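Local coordinates for protein uridylate-specific endoribonuclease nsp11 (Prrsv 16244b, PDB 5EYI) that cleaves RNA at uridylates as an EndoU-type endoribonuclease and probably shields viral replication from host sensors of double-stranded RNA, at residues Leu15-Ser20 and Asp50-Ser55; Ser20-Gln25 and Val40-Asn45; Leu99-Val104 and Leu205-Val210; Asp120-Val125 and Asp182-Asp187. The protein carries 1 engineered substitution. All coordinates share one frame; numbering follows the deposited sequence.

Contact 1 (Leu15-Ser20 and Asp50-Ser55); sequences LGFYFS and DRLVAS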
loop_
_atom_site.group_PDB
_atom_site.type_symbol
_atom_site.label_atom_id
_atom_site.label_comp_id
_atom_site.label_asym_id
_atom_site.label_seq_id
_atom_site.Cartn_x
_atom_site.Cartn_y
_atom_site.Cartn_z
ATOM N N LEU A 15 -0.860 -23.883 1.008
ATOM C CA LEU A 15 -1.152 -24.655 -0.216
ATOM C C LEU A 15 -2.266 -25.718 -0.049
ATOM O O LEU A 15 -2.574 -26.435 -0.993
ATOM C CB LEU A 15 0.132 -25.325 -0.733
ATOM C CG LEU A 15 1.216 -24.383 -1.253
ATOM C CD1 LEU A 15 2.539 -25.110 -1.411
ATOM C CD2 LEU A 15 0.790 -23.757 -2.570
ATOM N N GLY A 16 -2.865 -25.803 1.134
ATOM C CA GLY A 16 -3.957 -26.730 1.406
ATOM C C GLY A 16 -3.547 -28.110 1.897
ATOM O O GLY A 16 -4.346 -29.052 1.814
ATOM N N PHE A 17 -2.334 -28.237 2.437
ATOM C CA PHE A 17 -1.836 -29.517 2.925
ATOM C C PHE A 17 -1.602 -29.436 4.427
ATOM O O PHE A 17 -0.866 -28.551 4.911
ATOM C CB PHE A 17 -0.558 -29.909 2.184
ATOM C CG PHE A 17 -0.761 -30.138 0.721
ATOM C CD1 PHE A 17 -0.777 -29.069 -0.168
ATOM C CD2 PHE A 17 -0.967 -31.421 0.225
ATOM C CE1 PHE A 17 -0.983 -29.276 -1.522
ATOM C CE2 PHE A 17 -1.161 -31.636 -1.137
ATOM C CZ PHE A 17 -1.169 -30.561 -2.007
ATOM N N TYR A 18 -2.270 -30.329 5.158
ATOM C CA TYR A 18 -2.166 -30.413 6.613
ATOM C C TYR A 18 -1.737 -31.792 7.108
ATOM O O TYR A 18 -1.015 -31.888 8.097
ATOM C CB TYR A 18 -3.503 -30.039 7.267
ATOM C CG TYR A 18 -3.980 -28.647 6.932
ATOM C CD1 TYR A 18 -4.588 -28.384 5.713
ATOM C CD2 TYR A 18 -3.828 -27.587 7.838
ATOM C CE1 TYR A 18 -5.030 -27.114 5.394
ATOM C CE2 TYR A 18 -4.271 -26.307 7.523
ATOM C CZ TYR A 18 -4.874 -26.086 6.301
ATOM O OH TYR A 18 -5.318 -24.837 5.947
ATOM N N PHE A 19 -2.213 -32.854 6.460
ATOM C CA PHE A 19 -1.857 -34.219 6.848
ATOM C C PHE A 19 -0.518 -34.641 6.264
ATOM O O PHE A 19 -0.171 -34.249 5.162
ATOM C CB PHE A 19 -2.934 -35.231 6.404
ATOM C CG PHE A 19 -4.134 -35.293 7.313
ATOM C CD1 PHE A 19 -3.986 -35.567 8.671
ATOM C CD2 PHE A 19 -5.416 -35.109 6.810
ATOM C CE1 PHE A 19 -5.086 -35.627 9.513
ATOM C CE2 PHE A 19 -6.524 -35.179 7.652
ATOM C CZ PHE A 19 -6.355 -35.434 9.000
ATOM N N SER A 20 0.217 -35.455 7.018
ATOM C CA SER A 20 1.413 -36.109 6.526
ATOM C C SER A 20 1.507 -37.509 7.102
ATOM O O SER A 20 1.325 -37.691 8.307
ATOM C CB SER A 20 2.665 -35.349 6.943
ATOM O OG SER A 20 3.808 -35.967 6.381
ATOM N N ASP A 50 -2.812 -36.595 -4.666
ATOM C CA ASP A 50 -2.747 -35.202 -4.229
ATOM C C ASP A 50 -1.687 -35.143 -3.146
ATOM O O ASP A 50 -1.895 -35.613 -2.029
ATOM C CB ASP A 50 -4.113 -34.730 -3.746
ATOM C CG ASP A 50 -5.184 -34.929 -4.804
ATOM O OD1 ASP A 50 -5.174 -34.188 -5.803
ATOM O OD2 ASP A 50 -6.014 -35.853 -4.660
ATOM N N ARG A 51 -0.520 -34.629 -3.502
ATOM C CA ARG A 51 0.602 -34.623 -2.588
ATOM C C ARG A 51 1.520 -33.452 -2.837
ATOM O O ARG A 51 1.678 -33.001 -3.969
ATOM C CB ARG A 51 1.381 -35.946 -2.669
ATOM C CG ARG A 51 1.985 -36.245 -4.028
ATOM C CD ARG A 51 2.777 -37.549 -4.023
ATOM N NE ARG A 51 3.487 -37.734 -5.286
ATOM C CZ ARG A 51 2.935 -38.067 -6.452
ATOM N NH1 ARG A 51 1.622 -38.273 -6.573
ATOM N NH2 ARG A 51 3.713 -38.201 -7.526
ATOM N N LEU A 52 2.117 -32.965 -1.760
ATOM C CA LEU A 52 3.066 -31.871 -1.812
ATOM C C LEU A 52 4.371 -32.487 -1.367
ATOM O O LEU A 52 4.528 -32.789 -0.186
ATOM C CB LEU A 52 2.637 -30.739 -0.873
ATOM C CG LEU A 52 3.540 -29.505 -0.850
ATOM C CD1 LEU A 52 3.565 -28.839 -2.222
ATOM C CD2 LEU A 52 3.084 -28.536 0.236
ATOM N N VAL A 53 5.284 -32.723 -2.310
ATOM C CA VAL A 53 6.522 -33.423 -1.991
ATOM C C VAL A 53 7.599 -32.391 -1.695
ATOM O O VAL A 53 7.857 -31.520 -2.520
ATOM C CB VAL A 53 6.997 -34.368 -3.122
ATOM C CG1 VAL A 53 8.290 -35.072 -2.711
ATOM C CG2 VAL A 53 5.925 -35.407 -3.451
ATOM N N ALA A 54 8.201 -32.501 -0.512
ATOM C CA ALA A 54 9.365 -31.712 -0.119
ATOM C C ALA A 54 10.629 -32.538 -0.342
ATOM O O ALA A 54 10.754 -33.650 0.183
ATOM C CB ALA A 54 9.260 -31.335 1.343
ATOM N N SER A 55 11.569 -32.008 -1.107
ATOM C CA SER A 55 12.763 -32.770 -1.460
ATOM C C SER A 55 13.991 -31.895 -1.446
ATOM O O SER A 55 13.922 -30.688 -1.693
ATOM C CB SER A 55 12.602 -33.399 -2.846
ATOM O OG SER A 55 12.411 -32.408 -3.842
#
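F17, in the loop before strand 19-20, and L52, on strand 51-55, come nearest with their CA atoms 7.2 Å apart, and no hydrogen bond joins the two backbones. The F17 ring reaches across this gap and receives L52 CB on one face, in a CH-pi contact 3.6 Å from the ring centroid and only 4° off the ring normal. L52 CG is anti to its backbone N (chi1 -179°), and from it CD2 lies 3.9 Å from F17 CD1. The same CD2 meets L15 CD1 at 3.8 Å, and these two leucine side chains cross at about a right angle. At the far end of the ring, CE2 comes closest to backbone, 3.6 Å from L52 N, while D50 C lies near the ring plane at its edge. L15 comes just off helix 9-14, which G16 ends in a Schellman motif, and V40 of the adjoining strand 39-41 touches both F17 and L52. D50 OD1 bonds K94 N and R51 NH2 bonds N44 OD1, both outside this contact; across it the side chains meet through apolar atoms, and the contact rests on burial and on close fit of the aromatic face.

Contact 2 (Ser20-Gln25 and Val40-Asn45); sequences SPDLTQ and VTTQNN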
loop_
_atom_site.group_PDB
_atom_site.type_symbol
_atom_site.label_atom_id
_atom_site.label_comp_id
_atom_site.label_asym_id
_atom_site.label_seq_id
_atom_site.Cartn_x
_atom_site.Cartn_y
_atom_site.Cartn_z
ATOM N N SER A 20 0.217 -35.455 7.018
ATOM C CA SER A 20 1.413 -36.109 6.526
ATOM C C SER A 20 1.507 -37.509 7.102
ATOM O O SER A 20 1.325 -37.691 8.307
ATOM C CB SER A 20 2.665 -35.349 6.943
ATOM O OG SER A 20 3.808 -35.967 6.381
ATOM N N PRO A 21 1.823 -38.506 6.254
ATOM C CA PRO A 21 2.134 -39.810 6.823
ATOM C C PRO A 21 3.491 -39.860 7.532
ATOM O O PRO A 21 3.643 -40.668 8.437
ATOM C CB PRO A 21 2.117 -40.736 5.605
ATOM C CG PRO A 21 2.467 -39.853 4.467
ATOM C CD PRO A 21 1.903 -38.509 4.786
ATOM N N ASP A 22 4.440 -38.998 7.151
ATOM C CA ASP A 22 5.847 -39.127 7.587
ATOM C C ASP A 22 6.459 -37.952 8.362
ATOM O O ASP A 22 7.366 -38.169 9.142
ATOM C CB ASP A 22 6.751 -39.466 6.381
ATOM C CG ASP A 22 6.646 -38.447 5.237
ATOM O OD1 ASP A 22 5.513 -38.123 4.821
ATOM O OD2 ASP A 22 7.697 -37.993 4.732
ATOM N N LEU A 23 5.976 -36.730 8.154
ATOM C CA LEU A 23 6.564 -35.522 8.735
ATOM C C LEU A 23 5.916 -35.155 10.061
ATOM O O LEU A 23 4.707 -34.948 10.124
ATOM C CB LEU A 23 6.402 -34.354 7.764
ATOM C CG LEU A 23 7.222 -34.455 6.479
ATOM C CD1 LEU A 23 6.797 -33.370 5.503
ATOM C CD2 LEU A 23 8.709 -34.361 6.795
ATOM N N THR A 24 6.729 -35.043 11.109
ATOM C CA THR A 24 6.211 -34.889 12.467
ATOM C C THR A 24 5.566 -33.540 12.732
ATOM O O THR A 24 4.697 -33.449 13.596
ATOM C CB THR A 24 7.290 -35.130 13.541
ATOM O OG1 THR A 24 8.416 -34.269 13.303
ATOM C CG2 THR A 24 7.728 -36.582 13.510
ATOM N N GLN A 25 5.969 -32.504 11.992
ATOM C CA GLN A 25 5.413 -31.160 12.209
ATOM C C GLN A 25 3.995 -30.994 11.652
ATOM O O GLN A 25 3.355 -29.968 11.877
ATOM C CB GLN A 25 6.353 -30.058 11.686
ATOM C CG GLN A 25 6.409 -29.847 10.169
ATOM C CD GLN A 25 7.505 -30.652 9.494
ATOM O OE1 GLN A 25 7.781 -31.791 9.885
ATOM N NE2 GLN A 25 8.127 -30.071 8.467
ATOM N N VAL A 40 1.336 -33.721 2.655
ATOM C CA VAL A 40 2.655 -33.126 2.556
ATOM C C VAL A 40 3.614 -34.191 3.064
ATOM O O VAL A 40 3.352 -34.840 4.081
ATOM C CB VAL A 40 2.786 -31.784 3.320
ATOM C CG1 VAL A 40 2.394 -31.898 4.793
ATOM C CG2 VAL A 40 4.204 -31.230 3.184
ATOM N N THR A 41 4.704 -34.390 2.338
ATOM C CA THR A 41 5.537 -35.569 2.519
ATOM C C THR A 41 6.907 -35.362 1.884
ATOM O O THR A 41 7.081 -34.458 1.061
ATOM C CB THR A 41 4.856 -36.807 1.886
ATOM O OG1 THR A 41 5.621 -37.987 2.162
ATOM C CG2 THR A 41 4.680 -36.640 0.364
ATOM N N THR A 42 7.876 -36.194 2.276
ATOM C CA THR A 42 9.156 -36.271 1.558
ATOM C C THR A 42 9.236 -37.508 0.662
ATOM O O THR A 42 10.257 -37.718 0.006
ATOM C CB THR A 42 10.379 -36.218 2.498
ATOM O OG1 THR A 42 10.383 -37.354 3.359
ATOM C CG2 THR A 42 10.349 -34.967 3.331
ATOM N N GLN A 43 8.158 -38.301 0.609
ATOM C CA GLN A 43 8.093 -39.488 -0.242
ATOM C C GLN A 43 7.251 -39.200 -1.473
ATOM O O GLN A 43 6.050 -38.915 -1.357
ATOM C CB GLN A 43 7.477 -40.635 0.530
ATOM C CG GLN A 43 8.269 -41.013 1.771
ATOM C CD GLN A 43 7.515 -41.971 2.665
ATOM O OE1 GLN A 43 6.593 -42.654 2.221
ATOM N NE2 GLN A 43 7.903 -42.030 3.932
ATOM N N ASN A 44 7.867 -39.271 -2.649
ATOM C CA ASN A 44 7.145 -39.067 -3.900
ATOM C C ASN A 44 6.375 -40.336 -4.306
ATOM O O ASN A 44 6.708 -41.011 -5.288
ATOM C CB ASN A 44 8.099 -38.604 -5.006
ATOM C CG ASN A 44 7.377 -38.255 -6.295
ATOM O OD1 ASN A 44 6.159 -38.025 -6.309
ATOM N ND2 ASN A 44 8.123 -38.225 -7.396
ATOM N N ASN A 45 5.320 -40.627 -3.558
ATOM C CA ASN A 45 4.574 -41.855 -3.721
ATOM C C ASN A 45 3.399 -41.641 -4.666
ATOM O O ASN A 45 2.424 -40.961 -4.327
ATOM C CB ASN A 45 4.094 -42.342 -2.360
ATOM C CG ASN A 45 3.646 -43.783 -2.383
ATOM O OD1 ASN A 45 3.000 -44.235 -3.330
ATOM N ND2 ASN A 45 3.982 -44.514 -1.338
#
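The D22 carboxylate is met at both oxygens by T41 and T42. T41 OG1 donates to OD1 at 2.7 Å from above the carboxylate plane, 37° out of it. OD2 takes two donors: T42 N donates to the syn lone pair of OD2 at 3.0 Å in a nearly straight bond (172°), and T42 OG1 comes in nearly along the C-O axis at 3.1 Å. Three bonds thus fix the rotation of the group, which chi1 of 56° has put in the crowded position between backbone N and carbonyl carbon. Q43 NE2 lies 3.7 Å from D22 CB. S20 bridges the two segments on its own account: its OG donates to V40 O at 2.6 Å while accepting from D22 N and L23 N. L23 completes the apolar side, CD1 lying against V40 CG2 and T41 CA, and CD2 3.9 Å from T42 CG2. T41 OG1 also accepts from Q43 N, so that one hydroxyl serves both its own turn and the aspartate. An ST turn and ST motif at S20 and a second ST turn at T41 shape each segment, while the S20 hydroxyl and the D22 carboxylate join the loop between strands 19-20 and 27-28 to the end of strand 39-41 in the nsp11 N-terminal domain.

Contact 3 (Leu99-Val104 and Leu205-Val210); sequences LLPETV and LDFKEV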
loop_
_atom_site.group_PDB
_atom_site.type_symbol
_atom_site.label_atom_id
_atom_site.label_comp_id
_atom_site.label_asym_id
_atom_site.label_seq_id
_atom_site.Cartn_x
_atom_site.Cartn_y
_atom_site.Cartn_z
ATOM N N LEU A 99 2.265 -26.415 -11.816
ATOM C CA LEU A 99 3.119 -25.243 -11.706
ATOM C C LEU A 99 2.797 -24.546 -10.386
ATOM O O LEU A 99 1.630 -24.277 -10.105
ATOM C CB LEU A 99 2.867 -24.274 -12.866
ATOM C CG LEU A 99 4.041 -23.347 -13.198
ATOM C CD1 LEU A 99 5.040 -24.088 -14.080
ATOM C CD2 LEU A 99 3.569 -22.055 -13.866
ATOM N N LEU A 100 3.819 -24.275 -9.577
ATOM C CA LEU A 100 3.644 -23.487 -8.359
ATOM C C LEU A 100 3.950 -22.027 -8.662
ATOM O O LEU A 100 4.833 -21.747 -9.468
ATOM C CB LEU A 100 4.556 -23.990 -7.236
ATOM C CG LEU A 100 4.092 -25.247 -6.498
ATOM C CD1 LEU A 100 5.233 -25.807 -5.661
ATOM C CD2 LEU A 100 2.882 -24.959 -5.615
ATOM N N PRO A 101 3.229 -21.092 -8.017
ATOM C CA PRO A 101 3.503 -19.675 -8.233
ATOM C C PRO A 101 4.767 -19.193 -7.519
ATOM O O PRO A 101 5.359 -19.918 -6.719
ATOM C CB PRO A 101 2.260 -18.988 -7.660
ATOM C CG PRO A 101 1.775 -19.918 -6.609
ATOM C CD PRO A 101 2.076 -21.295 -7.120
ATOM N N GLU A 102 5.164 -17.967 -7.833
ATOM C CA GLU A 102 6.319 -17.330 -7.210
ATOM C C GLU A 102 5.898 -16.797 -5.847
ATOM O O GLU A 102 4.780 -16.301 -5.693
ATOM C CB GLU A 102 6.822 -16.159 -8.064
ATOM C CG GLU A 102 7.237 -16.504 -9.495
ATOM C CD GLU A 102 8.644 -17.070 -9.618
ATOM O OE1 GLU A 102 8.897 -17.802 -10.605
ATOM O OE2 GLU A 102 9.504 -16.781 -8.757
ATOM N N THR A 103 6.789 -16.894 -4.867
ATOM C CA THR A 103 6.513 -16.385 -3.518
ATOM C C THR A 103 7.793 -16.004 -2.794
ATOM O O THR A 103 8.854 -16.523 -3.112
ATOM C CB THR A 103 5.729 -17.425 -2.662
ATOM O OG1 THR A 103 5.372 -16.850 -1.400
ATOM C CG2 THR A 103 6.542 -18.675 -2.411
ATOM N N VAL A 104 7.684 -15.095 -1.828
ATOM C CA VAL A 104 8.742 -14.923 -0.836
ATOM C C VAL A 104 8.459 -15.878 0.323
ATOM O O VAL A 104 7.336 -16.384 0.474
ATOM C CB VAL A 104 8.938 -13.447 -0.374
ATOM C CG1 VAL A 104 9.146 -12.542 -1.579
ATOM C CG2 VAL A 104 7.782 -12.922 0.451
ATOM N N LEU A 205 3.473 -14.630 0.138
ATOM C CA LEU A 205 4.387 -14.916 1.238
ATOM C C LEU A 205 4.023 -16.297 1.746
ATOM O O LEU A 205 2.882 -16.512 2.175
ATOM C CB LEU A 205 4.230 -13.877 2.343
ATOM C CG LEU A 205 4.906 -14.114 3.693
ATOM C CD1 LEU A 205 6.372 -14.496 3.561
ATOM C CD2 LEU A 205 4.773 -12.858 4.532
ATOM N N ASP A 206 4.972 -17.236 1.663
ATOM C CA ASP A 206 4.721 -18.655 1.984
ATOM C C ASP A 206 3.533 -19.214 1.183
ATOM O O ASP A 206 2.742 -19.987 1.705
ATOM C CB ASP A 206 4.484 -18.845 3.504
ATOM C CG ASP A 206 5.655 -18.373 4.352
ATOM O OD1 ASP A 206 6.814 -18.512 3.906
ATOM O OD2 ASP A 206 5.425 -17.887 5.485
ATOM N N PHE A 207 3.418 -18.800 -0.078
ATOM C CA PHE A 207 2.284 -19.133 -0.962
ATOM C C PHE A 207 0.904 -18.611 -0.529
ATOM O O PHE A 207 -0.105 -19.097 -1.009
ATOM C CB PHE A 207 2.207 -20.648 -1.226
ATOM C CG PHE A 207 3.465 -21.226 -1.812
ATOM C CD1 PHE A 207 3.783 -21.013 -3.152
ATOM C CD2 PHE A 207 4.324 -21.994 -1.033
ATOM C CE1 PHE A 207 4.933 -21.552 -3.702
ATOM C CE2 PHE A 207 5.480 -22.536 -1.581
ATOM C CZ PHE A 207 5.783 -22.316 -2.922
ATOM N N LYS A 208 0.853 -17.615 0.346
ATOM C CA LYS A 208 -0.399 -16.998 0.754
ATOM C C LYS A 208 -0.462 -15.640 0.070
ATOM O O LYS A 208 0.491 -14.872 0.136
ATOM C CB LYS A 208 -0.434 -16.861 2.275
ATOM C CG LYS A 208 -1.499 -15.946 2.858
ATOM C CD LYS A 208 -2.805 -16.659 3.128
ATOM C CE LYS A 208 -2.773 -17.390 4.460
ATOM N NZ LYS A 208 -2.929 -16.466 5.621
ATOM N N GLU A 209 -1.587 -15.349 -0.574
ATOM C CA GLU A 209 -1.810 -14.041 -1.200
ATOM C C GLU A 209 -1.862 -12.960 -0.139
ATOM O O GLU A 209 -2.664 -13.029 0.783
ATOM C CB GLU A 209 -3.117 -14.027 -2.002
ATOM C CG GLU A 209 -3.065 -14.832 -3.295
ATOM C CD GLU A 209 -2.300 -14.151 -4.423
ATOM O OE1 GLU A 209 -2.215 -14.772 -5.508
ATOM O OE2 GLU A 209 -1.781 -13.011 -4.251
ATOM N N VAL A 210 -0.979 -11.980 -0.260
ATOM C CA VAL A 210 -0.907 -10.869 0.684
ATOM C C VAL A 210 -0.802 -9.585 -0.100
ATOM O O VAL A 210 -0.591 -9.610 -1.316
ATOM C CB VAL A 210 0.311 -10.996 1.632
ATOM C CG1 VAL A 210 0.223 -12.279 2.456
ATOM C CG2 VAL A 210 1.643 -10.948 0.872
#
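T103 and V104 dock onto L205, D206 and F207 at the tight end of a beta hairpin, where a type I' turn from L205 to K208 links strands 198-205 and 208-215 of the EndoU domain. The main bump is the F207 ring, which projects from the turn into a hollow lined by L100, P101 and T103. The floor of that hollow is T103 CG2, which lies over one ring face in a CH-pi contact, 3.6 Å from the centroid and offset toward the rim; the two side chains cross at about a right angle. P101 closes the hollow at the ring edge, its O 3.5 Å from F207 CE1 and its CG against CD1, and L100 CB adds a looser contact to CE1. L15 and L89 also touch F207, so the ring is shared with the N-terminal part of the chain. Next along the chain, V104 CG2 fits against L205 CD1 at 3.8 Å.

The two branches of T103 go separate ways. With OG1 anti to the backbone N (chi1 -175°), the hydroxyl turns to the turn backbone while CG2 faces the ring. F207 N donates to OG1, and OG1 in turn donates to V104 O. D206 N bonds V104 O as well, nearly along the C=O axis at 2.8 Å, and a single beta bridge pairs V104 with L205. The D206 carboxylate is held from outside by S106 and S161. V104 O, with these two donors, is also approached by L205 CA at 3.4 Å in a CA-H...O contact.

Contact 4 (Asp120-Val125 and Asp182-Asp187); sequences DREREV and DVYLPD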
loop_
_atom_site.group_PDB
_atom_site.type_symbol
_atom_site.label_atom_id
_atom_site.label_comp_id
_atom_site.label_asym_id
_atom_site.label_seq_id
_atom_site.Cartn_x
_atom_site.Cartn_y
_atom_site.Cartn_z
ATOM N N ASP A 120 24.350 -8.152 7.300
ATOM C CA ASP A 120 24.479 -6.688 7.209
ATOM C C ASP A 120 23.558 -6.065 6.184
ATOM O O ASP A 120 23.107 -4.929 6.365
ATOM C CB ASP A 120 25.910 -6.266 6.840
ATOM C CG ASP A 120 26.866 -6.367 7.993
ATOM O OD1 ASP A 120 26.464 -6.121 9.156
ATOM O OD2 ASP A 120 28.045 -6.675 7.720
ATOM N N ARG A 121 23.310 -6.786 5.097
ATOM C CA ARG A 121 22.422 -6.279 4.063
ATOM C C ARG A 121 21.002 -6.033 4.613
ATOM O O ARG A 121 20.381 -5.012 4.307
ATOM C CB ARG A 121 22.400 -7.226 2.870
ATOM C CG ARG A 121 21.893 -6.591 1.594
ATOM C CD ARG A 121 21.732 -7.641 0.510
ATOM N NE ARG A 121 21.027 -7.106 -0.652
ATOM C CZ ARG A 121 20.496 -7.840 -1.634
ATOM N NH1 ARG A 121 20.572 -9.173 -1.630
ATOM N NH2 ARG A 121 19.864 -7.234 -2.636
ATOM N N GLU A 122 20.517 -6.944 5.457
ATOM C CA GLU A 122 19.199 -6.788 6.072
ATOM C C GLU A 122 19.173 -5.622 7.058
ATOM O O GLU A 122 18.242 -4.809 7.048
ATOM C CB GLU A 122 18.758 -8.080 6.767
ATOM C CG GLU A 122 17.299 -8.035 7.185
ATOM C CD GLU A 122 16.774 -9.356 7.706
ATOM O OE1 GLU A 122 17.421 -9.974 8.579
ATOM O OE2 GLU A 122 15.679 -9.759 7.257
ATOM N N ARG A 123 20.195 -5.553 7.906
ATOM C CA ARG A 123 20.398 -4.416 8.816
ATOM C C ARG A 123 20.304 -3.090 8.070
ATOM O O ARG A 123 19.624 -2.161 8.514
ATOM C CB ARG A 123 21.762 -4.556 9.501
ATOM C CG ARG A 123 22.110 -3.494 10.524
ATOM C CD ARG A 123 23.424 -3.825 11.218
ATOM N NE ARG A 123 23.307 -4.872 12.242
ATOM C CZ ARG A 123 22.828 -4.708 13.484
ATOM N NH1 ARG A 123 22.367 -3.521 13.920
ATOM N NH2 ARG A 123 22.801 -5.754 14.317
ATOM N N GLU A 124 20.970 -3.032 6.921
ATOM C CA GLU A 124 20.996 -1.844 6.067
ATOM C C GLU A 124 19.611 -1.499 5.510
ATOM O O GLU A 124 19.210 -0.321 5.538
ATOM C CB GLU A 124 22.027 -2.022 4.938
ATOM C CG GLU A 124 21.970 -0.990 3.819
ATOM C CD GLU A 124 23.273 -0.905 3.023
ATOM O OE1 GLU A 124 23.562 -1.839 2.233
ATOM N N VAL A 125 18.879 -2.511 5.028
ATOM C CA VAL A 125 17.507 -2.287 4.532
ATOM C C VAL A 125 16.600 -1.805 5.669
ATOM O O VAL A 125 15.802 -0.892 5.481
ATOM C CB VAL A 125 16.918 -3.534 3.825
ATOM C CG1 VAL A 125 15.452 -3.330 3.471
ATOM C CG2 VAL A 125 17.695 -3.832 2.556
ATOM N N ASP A 182 8.836 -12.235 9.373
ATOM C CA ASP A 182 10.285 -12.427 9.473
ATOM C C ASP A 182 10.966 -12.617 8.112
ATOM O O ASP A 182 12.029 -13.245 8.024
ATOM C CB ASP A 182 10.616 -13.575 10.428
ATOM C CG ASP A 182 10.207 -14.932 9.906
ATOM O OD1 ASP A 182 9.799 -15.053 8.726
ATOM O OD2 ASP A 182 10.316 -15.889 10.695
ATOM N N VAL A 183 10.370 -12.059 7.058
ATOM C CA VAL A 183 10.951 -12.174 5.728
ATOM C C VAL A 183 12.313 -11.473 5.675
ATOM O O VAL A 183 12.529 -10.459 6.347
ATOM C CB VAL A 183 10.045 -11.606 4.611
ATOM C CG1 VAL A 183 8.685 -12.285 4.628
ATOM C CG2 VAL A 183 9.893 -10.097 4.720
ATOM N N TYR A 184 13.212 -12.024 4.871
ATOM C CA TYR A 184 14.507 -11.416 4.596
ATOM C C TYR A 184 14.287 -10.083 3.890
ATOM O O TYR A 184 13.870 -10.067 2.736
ATOM C CB TYR A 184 15.346 -12.357 3.730
ATOM C CG TYR A 184 16.744 -11.871 3.436
ATOM C CD1 TYR A 184 17.197 -11.736 2.125
ATOM C CD2 TYR A 184 17.612 -11.533 4.466
ATOM C CE1 TYR A 184 18.484 -11.290 1.853
ATOM C CE2 TYR A 184 18.903 -11.090 4.201
ATOM C CZ TYR A 184 19.335 -10.981 2.894
ATOM O OH TYR A 184 20.606 -10.533 2.634
ATOM N N LEU A 185 14.535 -8.977 4.595
ATOM C CA LEU A 185 14.125 -7.644 4.124
ATOM C C LEU A 185 14.642 -7.225 2.732
ATOM O O LEU A 185 13.943 -6.488 2.015
ATOM C CB LEU A 185 14.465 -6.550 5.146
ATOM C CG LEU A 185 13.792 -6.604 6.529
ATOM C CD1 LEU A 185 14.313 -5.471 7.399
ATOM C CD2 LEU A 185 12.281 -6.497 6.406
ATOM N N PRO A 186 15.848 -7.682 2.341
ATOM C CA PRO A 186 16.268 -7.377 0.969
ATOM C C PRO A 186 15.373 -7.960 -0.133
ATOM O O PRO A 186 15.341 -7.381 -1.217
ATOM C CB PRO A 186 17.700 -7.920 0.909
ATOM C CG PRO A 186 18.186 -7.735 2.311
ATOM C CD PRO A 186 16.993 -8.118 3.159
ATOM N N ASP A 187 14.618 -9.033 0.147
ATOM C CA ASP A 187 13.582 -9.522 -0.799
ATOM C C ASP A 187 12.499 -8.504 -1.119
ATOM O O ASP A 187 11.825 -8.624 -2.145
ATOM C CB ASP A 187 12.855 -10.772 -0.269
ATOM C CG ASP A 187 13.730 -11.998 -0.209
ATOM O OD1 ASP A 187 14.794 -12.060 -0.870
ATOM O OD2 ASP A 187 13.330 -12.928 0.510
HETATM O O HOH W 1 21.296 -11.015 0.101
#
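E122, in the first turn of helix 120-128, lies opposite L185, where the loop 182-187 runs past the helix with the two CA atoms 5.5 Å apart. The loop turns back on itself at its end, D187 N bonding Y184 O. From the helix, E122 holds its CG anti to the backbone N (chi1 -169°); the chain beyond is extended, and OE2 accepts from L185 N. This 3.0 Å bond is made on the anti side of the oxygen, 19° out of the carboxylate plane. OE1 is taken by R109 in a salt bridge and by L118 N, so both oxygens of this buried carboxylate are engaged. These segments belong to the EndoU catalytic domain, and H147, beside the predicted active-site H146, touches both E122 and L185. V125 packs one turn further on, CG1 against L185 CB at 3.8 Å and CG2 against P186 CG at 3.9 Å. P186 is wedged between flat groups: its CB sits over the centre of one face of the R121 guanidinium, and its CD over the centre of the Y184 ring. Guanidinium and ring planes stand 77° apart. A water bridges them, accepting from R121 NH1 at 2.6 Å and donating to Y184 OH at 2.7 Å; Y184 OH also hydrogen-bonds D119 OD2, and R121 NH2 pairs with E189.

Overall arrangement
Contacts 1 and 2 share S20 and lie only 7 Å apart, centre to centre, on the neighbouring strands 39-41 and 51-55: A54 N comes within 2.7 Å of T41 O, a probable hydrogen bond. Contact 3, within the EndoU region, meets this N-terminal part, L15 CD1 of contact 1 packing 3.6 Å from F207 CD2. It also meets contact 4, L205 CD1 lying 3.4 Å from V183 CG1. Contact 4 is about 29 Å from contact 1, centre to centre, and, of contacts 3 and 4, is the nearer to the predicted active site: the L185 side chain is about 8 Å from that of H146, against about 11 Å for L205. Contacts 1 and 2 lie away from it.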